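Local coordinates for uracil-DNA glycosylase (Nitratifractor salsuginis, PDB 5X3G), which is a uracil-DNA glycosylase, a single-domain alpha/beta protein built around a four-stranded parallel beta sheet, at residues I74-D79 with L204-A209; A113-N118 with H230-T235. All blocks are in the same frame, centred on the assembly; numbering follows the deposited sequence.

Contact 1: I74-D79 with L204-A209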
loop_
_atom_site.group_PDB
_atom_site.type_symbol
_atom_site.label_atom_id
_atom_site.label_comp_id
_atom_site.label_asym_id
_atom_site.label_seq_id
_atom_site.Cartn_x
_atom_site.Cartn_y
_atom_site.Cartn_z
ATOM N N ILE A 74 8.240 -1.565 3.483
ATOM C CA ILE A 74 7.601 -0.627 2.566
ATOM C C ILE A 74 7.110 -1.439 1.378
ATOM O O ILE A 74 7.909 -1.842 0.525
ATOM C CB ILE A 74 8.544 0.495 2.110
ATOM C CG1 ILE A 74 9.142 1.219 3.318
ATOM C CG2 ILE A 74 7.806 1.474 1.206
ATOM C CD1 ILE A 74 9.960 2.434 2.942
ATOM N N LEU A 75 5.806 -1.685 1.325
ATOM C CA LEU A 75 5.188 -2.445 0.247
ATOM C C LEU A 75 4.719 -1.474 -0.828
ATOM O O LEU A 75 3.909 -0.582 -0.551
ATOM C CB LEU A 75 4.022 -3.275 0.788
ATOM C CG LEU A 75 3.409 -4.368 -0.094
ATOM C CD1 LEU A 75 2.692 -5.353 0.799
ATOM C CD2 LEU A 75 2.439 -3.798 -1.119
ATOM N N PHE A 76 5.207 -1.659 -2.050
ATOM C CA PHE A 76 4.980 -0.686 -3.110
ATOM C C PHE A 76 3.767 -1.026 -3.967
ATOM O O PHE A 76 3.435 -2.192 -4.192
ATOM C CB PHE A 76 6.209 -0.567 -4.013
ATOM C CG PHE A 76 7.310 0.281 -3.440
ATOM C CD1 PHE A 76 7.295 1.658 -3.596
ATOM C CD2 PHE A 76 8.371 -0.298 -2.761
ATOM C CE1 PHE A 76 8.311 2.444 -3.079
ATOM C CE2 PHE A 76 9.391 0.483 -2.240
ATOM C CZ PHE A 76 9.359 1.857 -2.399
ATOM N N GLY A 77 3.099 0.035 -4.432
ATOM C CA GLY A 77 2.221 -0.046 -5.575
ATOM C C GLY A 77 2.618 1.015 -6.588
ATOM O O GLY A 77 3.520 1.819 -6.348
ATOM N N GLN A 78 1.936 0.999 -7.731
ATOM C CA GLN A 78 2.221 1.977 -8.776
ATOM C C GLN A 78 1.609 3.333 -8.450
ATOM O O GLN A 78 2.323 4.298 -8.167
ATOM C CB GLN A 78 1.713 1.483 -10.133
ATOM C CG GLN A 78 2.668 0.542 -10.837
ATOM C CD GLN A 78 3.871 1.271 -11.404
ATOM O OE1 GLN A 78 4.879 1.459 -10.722
ATOM N NE2 GLN A 78 3.765 1.696 -12.658
ATOM N N ASP A 79 0.285 3.406 -8.487
ATOM C CA ASP A 79 -0.441 4.647 -8.274
ATOM C C ASP A 79 -1.857 4.285 -7.847
ATOM O O ASP A 79 -2.251 3.111 -7.931
ATOM C CB ASP A 79 -0.430 5.522 -9.544
ATOM C CG ASP A 79 -1.221 4.912 -10.687
ATOM O OD1 ASP A 79 -1.311 3.670 -10.757
ATOM O OD2 ASP A 79 -1.738 5.682 -11.522
ATOM N N LEU A 204 12.152 -3.402 1.554
ATOM C CA LEU A 204 11.243 -3.127 0.450
ATOM C C LEU A 204 10.605 -4.424 -0.033
ATOM O O LEU A 204 11.307 -5.385 -0.360
ATOM C CB LEU A 204 11.987 -2.451 -0.703
ATOM C CG LEU A 204 12.854 -1.229 -0.397
ATOM C CD1 LEU A 204 13.431 -0.657 -1.690
ATOM C CD2 LEU A 204 12.076 -0.168 0.375
ATOM N N ILE A 205 9.276 -4.452 -0.075
ATOM C CA ILE A 205 8.532 -5.576 -0.634
ATOM C C ILE A 205 8.129 -5.200 -2.052
ATOM O O ILE A 205 7.348 -4.262 -2.257
ATOM C CB ILE A 205 7.307 -5.928 0.221
ATOM C CG1 ILE A 205 7.742 -6.308 1.636
ATOM C CG2 ILE A 205 6.506 -7.049 -0.434
ATOM C CD1 ILE A 205 6.594 -6.377 2.612
ATOM N N LEU A 206 8.658 -5.928 -3.029
ATOM C CA LEU A 206 8.573 -5.536 -4.433
ATOM C C LEU A 206 7.779 -6.590 -5.199
ATOM O O LEU A 206 8.306 -7.655 -5.534
ATOM C CB LEU A 206 9.971 -5.348 -5.009
ATOM C CG LEU A 206 10.850 -4.389 -4.199
ATOM C CD1 LEU A 206 12.312 -4.512 -4.603
ATOM C CD2 LEU A 206 10.361 -2.950 -4.348
ATOM N N PHE A 207 6.515 -6.283 -5.482
ATOM C CA PHE A 207 5.643 -7.180 -6.233
ATOM C C PHE A 207 5.927 -7.038 -7.723
ATOM O O PHE A 207 5.686 -5.976 -8.308
ATOM C CB PHE A 207 4.177 -6.872 -5.941
ATOM C CG PHE A 207 3.676 -7.449 -4.651
ATOM C CD1 PHE A 207 4.229 -8.606 -4.129
ATOM C CD2 PHE A 207 2.642 -6.836 -3.962
ATOM C CE1 PHE A 207 3.762 -9.137 -2.942
ATOM C CE2 PHE A 207 2.170 -7.363 -2.776
ATOM C CZ PHE A 207 2.731 -8.515 -2.264
ATOM N N GLY A 208 6.436 -8.105 -8.336
ATOM C CA GLY A 208 6.551 -8.149 -9.787
ATOM C C GLY A 208 7.393 -7.022 -10.358
ATOM O O GLY A 208 8.524 -6.772 -9.924
ATOM N N ALA A 209 6.818 -6.318 -11.340
ATOM C CA ALA A 209 7.548 -5.283 -12.068
ATOM C C ALA A 209 8.112 -4.213 -11.142
ATOM O O ALA A 209 9.132 -3.588 -11.467
ATOM C CB ALA A 209 6.638 -4.643 -13.118
HETATM O O HOH W 1 5.623 -3.944 -4.500
#
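Ile205 N donates to Ile74 O at 3.0 Å, the firmer of two backbone bonds that pair neighbouring central strands of the four-stranded parallel sheet in this alpha/beta fold. Leu204 CA adds a CA-H...O contact to the same Ile74 O at 3.6 Å. One step on, Phe76 N reaches Ile205 O in a weak bond of 3.4 Å, and past this point the strands spread: CA of Phe76 and CA of Leu206 are 6.2 Å apart. A water bridges the two strands here, donating to Phe76 O and to Ile205 O and accepting from Phe207 N at 2.7 Å, so it continues the ladder where direct pairing ends. The side chains divide between the two faces of the sheet. On one, CG of Leu75, anti to its backbone N (chi1 -167°), meets CG2 of Ile205, while CD2 and CD1 of Leu75 both touch CE2 of Phe207, whose ring also carries Ile205 CG2 over one face near the rim. On the other, the Phe76 ring takes Ile74 CG2 over one face, again toward the rim. Strand 164-168 flanks Ile74 and Leu75, and strand 225-228 flanks Leu204 and Ile205, so both strands are interior. Leu204 CD2 fits between Ile74 CB and the edge of the Phe76 ring, 3.8 Å from CE2, and Leu206 CD2 approaches CD2 of that ring at 3.7 Å.

Contact 2: A113-N118 with H230-T235; sequences ATSLRN and HPYNHT
Asn118 and Ser115 join the first turn and a half of helix 114-126 to the loop that follows strand 225-228, in a partly buried helix-to-loop contact, its centre about 15 Å from the centre of the chain. The polar link is Asn118 ND2 to Pro231 O, 3.1 Å. It lies in the planes of both the carbonyl and the amide, with an N-H...O angle of 153°, and the same ND2 is 3.2 Å from Tyr232 O. With chi1 -68°, Asn118 CG stands beside its backbone N, 3.6 Å from Pro231 O, and CB rests against the same oxygen. Ser115 OG is at the edge of the His230 ring, 3.4 Å from CE1, and packs against CA and CB of Tyr232. Pro231 CB also meets Ser115 O, and its CG meets Ser115 CB. Further out, Thr114 CG2 makes a CH-pi contact over one face of the Tyr232 ring, 4.2 Å from its centroid, with Thr114 CB against CE1. Phe92 and Phe236 also touch Pro231. Within the loop, Tyr232 N donates to His230 ND1 at 3.0 Å, close to the imidazole plane, which fixes the ring's rotation. This bond and Asn233 N to His230 O brace a type I beta turn from His230 to Asn233, whose His-Pro pair is consistent with the His-Pro motif loop of the uracil-DNA glycosylase family.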
loop_
_atom_site.group_PDB
_atom_site.type_symbol
_atom_site.label_atom_id
_atom_site.label_comp_id
_atom_site.label_asym_id
_atom_site.label_seq_id
_atom_site.Cartn_x
_atom_site.Cartn_y
_atom_site.Cartn_z
ATOM N N ALA A 113 -11.552 -7.890 -7.077
ATOM C CA ALA A 113 -10.193 -7.353 -6.972
ATOM C C ALA A 113 -9.204 -8.513 -6.982
ATOM O O ALA A 113 -8.810 -9.039 -5.937
ATOM C CB ALA A 113 -10.044 -6.504 -5.715
ATOM N N THR A 114 -8.777 -8.880 -8.194
ATOM C CA THR A 114 -7.981 -10.084 -8.431
ATOM C C THR A 114 -6.803 -10.199 -7.469
ATOM O O THR A 114 -6.622 -11.224 -6.798
ATOM C CB THR A 114 -7.487 -10.083 -9.882
ATOM O OG1 THR A 114 -8.590 -9.828 -10.760
ATOM C CG2 THR A 114 -6.862 -11.423 -10.238
ATOM N N SER A 115 -5.983 -9.151 -7.397
ATOM C CA SER A 115 -4.777 -9.222 -6.583
ATOM C C SER A 115 -5.112 -9.465 -5.116
ATOM O O SER A 115 -4.487 -10.305 -4.459
ATOM C CB SER A 115 -3.965 -7.939 -6.752
ATOM O OG SER A 115 -3.430 -7.857 -8.061
ATOM N N LEU A 116 -6.112 -8.751 -4.594
ATOM C CA LEU A 116 -6.501 -8.948 -3.202
ATOM C C LEU A 116 -7.136 -10.313 -2.992
ATOM O O LEU A 116 -6.939 -10.934 -1.943
ATOM C CB LEU A 116 -7.449 -7.838 -2.758
ATOM C CG LEU A 116 -6.716 -6.596 -2.249
ATOM C CD1 LEU A 116 -7.585 -5.357 -2.374
ATOM C CD2 LEU A 116 -6.258 -6.809 -0.810
ATOM N N ARG A 117 -7.912 -10.789 -3.969
ATOM C CA ARG A 117 -8.452 -12.144 -3.910
ATOM C C ARG A 117 -7.338 -13.161 -3.691
ATOM O O ARG A 117 -7.359 -13.939 -2.724
ATOM C CB ARG A 117 -9.222 -12.448 -5.200
ATOM C CG ARG A 117 -9.849 -13.834 -5.262
ATOM C CD ARG A 117 -10.626 -14.053 -6.562
ATOM N NE ARG A 117 -9.754 -14.278 -7.714
ATOM C CZ ARG A 117 -9.798 -13.576 -8.844
ATOM N NH1 ARG A 117 -10.680 -12.598 -8.991
ATOM N NH2 ARG A 117 -8.966 -13.863 -9.834
ATOM N N ASN A 118 -6.331 -13.141 -4.567
ATOM C CA ASN A 118 -5.263 -14.129 -4.470
ATOM C C ASN A 118 -4.405 -13.918 -3.230
ATOM O O ASN A 118 -3.923 -14.894 -2.643
ATOM C CB ASN A 118 -4.408 -14.101 -5.735
ATOM C CG ASN A 118 -5.162 -14.591 -6.958
ATOM O OD1 ASN A 118 -6.031 -15.457 -6.858
ATOM N ND2 ASN A 118 -4.831 -14.040 -8.121
ATOM N N HIS A 230 3.849 -11.058 -8.546
ATOM C CA HIS A 230 2.747 -10.152 -8.256
ATOM C C HIS A 230 1.495 -10.950 -7.895
ATOM O O HIS A 230 1.182 -11.948 -8.553
ATOM C CB HIS A 230 2.467 -9.241 -9.451
ATOM C CG HIS A 230 1.613 -8.058 -9.118
ATOM N ND1 HIS A 230 0.246 -8.146 -8.957
ATOM C CD2 HIS A 230 1.933 -6.760 -8.900
ATOM C CE1 HIS A 230 -0.239 -6.953 -8.662
ATOM N NE2 HIS A 230 0.764 -6.094 -8.621
ATOM N N PRO A 231 0.757 -10.536 -6.859
ATOM C CA PRO A 231 -0.423 -11.310 -6.433
ATOM C C PRO A 231 -1.536 -11.365 -7.467
ATOM O O PRO A 231 -2.483 -12.142 -7.285
ATOM C CB PRO A 231 -0.881 -10.585 -5.160
ATOM C CG PRO A 231 -0.320 -9.197 -5.291
ATOM C CD PRO A 231 0.990 -9.363 -6.000
ATOM N N TYR A 232 -1.460 -10.572 -8.539
ATOM C CA TYR A 232 -2.436 -10.696 -9.617
ATOM C C TYR A 232 -2.448 -12.104 -10.194
ATOM O O TYR A 232 -3.485 -12.568 -10.683
ATOM C CB TYR A 232 -2.136 -9.667 -10.710
ATOM C CG TYR A 232 -3.176 -9.590 -11.808
ATOM C CD1 TYR A 232 -4.184 -8.637 -11.771
ATOM C CD2 TYR A 232 -3.138 -10.462 -12.889
ATOM C CE1 TYR A 232 -5.133 -8.560 -12.774
ATOM C CE2 TYR A 232 -4.082 -10.396 -13.894
ATOM C CZ TYR A 232 -5.077 -9.443 -13.833
ATOM O OH TYR A 232 -6.017 -9.371 -14.833
ATOM N N ASN A 233 -1.318 -12.802 -10.130
ATOM C CA ASN A 233 -1.208 -14.141 -10.686
ATOM C C ASN A 233 -1.756 -15.158 -9.696
ATOM O O ASN A 233 -1.423 -15.121 -8.509
ATOM C CB ASN A 233 0.251 -14.442 -11.017
ATOM C CG ASN A 233 0.856 -13.415 -11.955
ATOM O OD1 ASN A 233 1.659 -12.576 -11.543
ATOM N ND2 ASN A 233 0.472 -13.474 -13.224
ATOM N N HIS A 234 -2.609 -16.065 -10.182
ATOM C CA HIS A 234 -3.199 -17.063 -9.294
ATOM C C HIS A 234 -2.135 -17.931 -8.633
ATOM O O HIS A 234 -2.317 -18.375 -7.491
ATOM C CB HIS A 234 -4.202 -17.924 -10.065
ATOM C CG HIS A 234 -3.659 -18.497 -11.336
ATOM N ND1 HIS A 234 -3.133 -19.769 -11.415
ATOM C CD2 HIS A 234 -3.566 -17.974 -12.582
ATOM C CE1 HIS A 234 -2.736 -20.003 -12.654
ATOM N NE2 HIS A 234 -2.986 -18.929 -13.381
ATOM N N THR A 235 -1.010 -18.160 -9.318
ATOM C CA THR A 235 0.074 -18.945 -8.737
ATOM C C THR A 235 0.585 -18.336 -7.435
ATOM O O THR A 235 1.109 -19.059 -6.576
ATOM C CB THR A 235 1.216 -19.082 -9.745
ATOM O OG1 THR A 235 1.458 -17.815 -10.366
ATOM C CG2 THR A 235 0.868 -20.110 -10.817
#

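In the fold
Contact 1 is core: all its touching residues are buried, and it unites two strands of the central sheet through backbone bonds, a bridging water and aliphatic and aromatic packing. Contact 2 lies nearer the surface and holds a loop to a helix, relying on one side-chain amide bond, van der Waals contacts of a serine and a proline, and a CH-pi contact. They share no element, yet their centres are about 14 Å apart and they touch directly, Phe207 CG meeting Pro231 CD at 3.6 Å and Phe207 CB meeting His230 CD2. The end of strand 203-207 thus packs on His230 and Pro231 at the start of the type I turn. Along the chain their segments alternate.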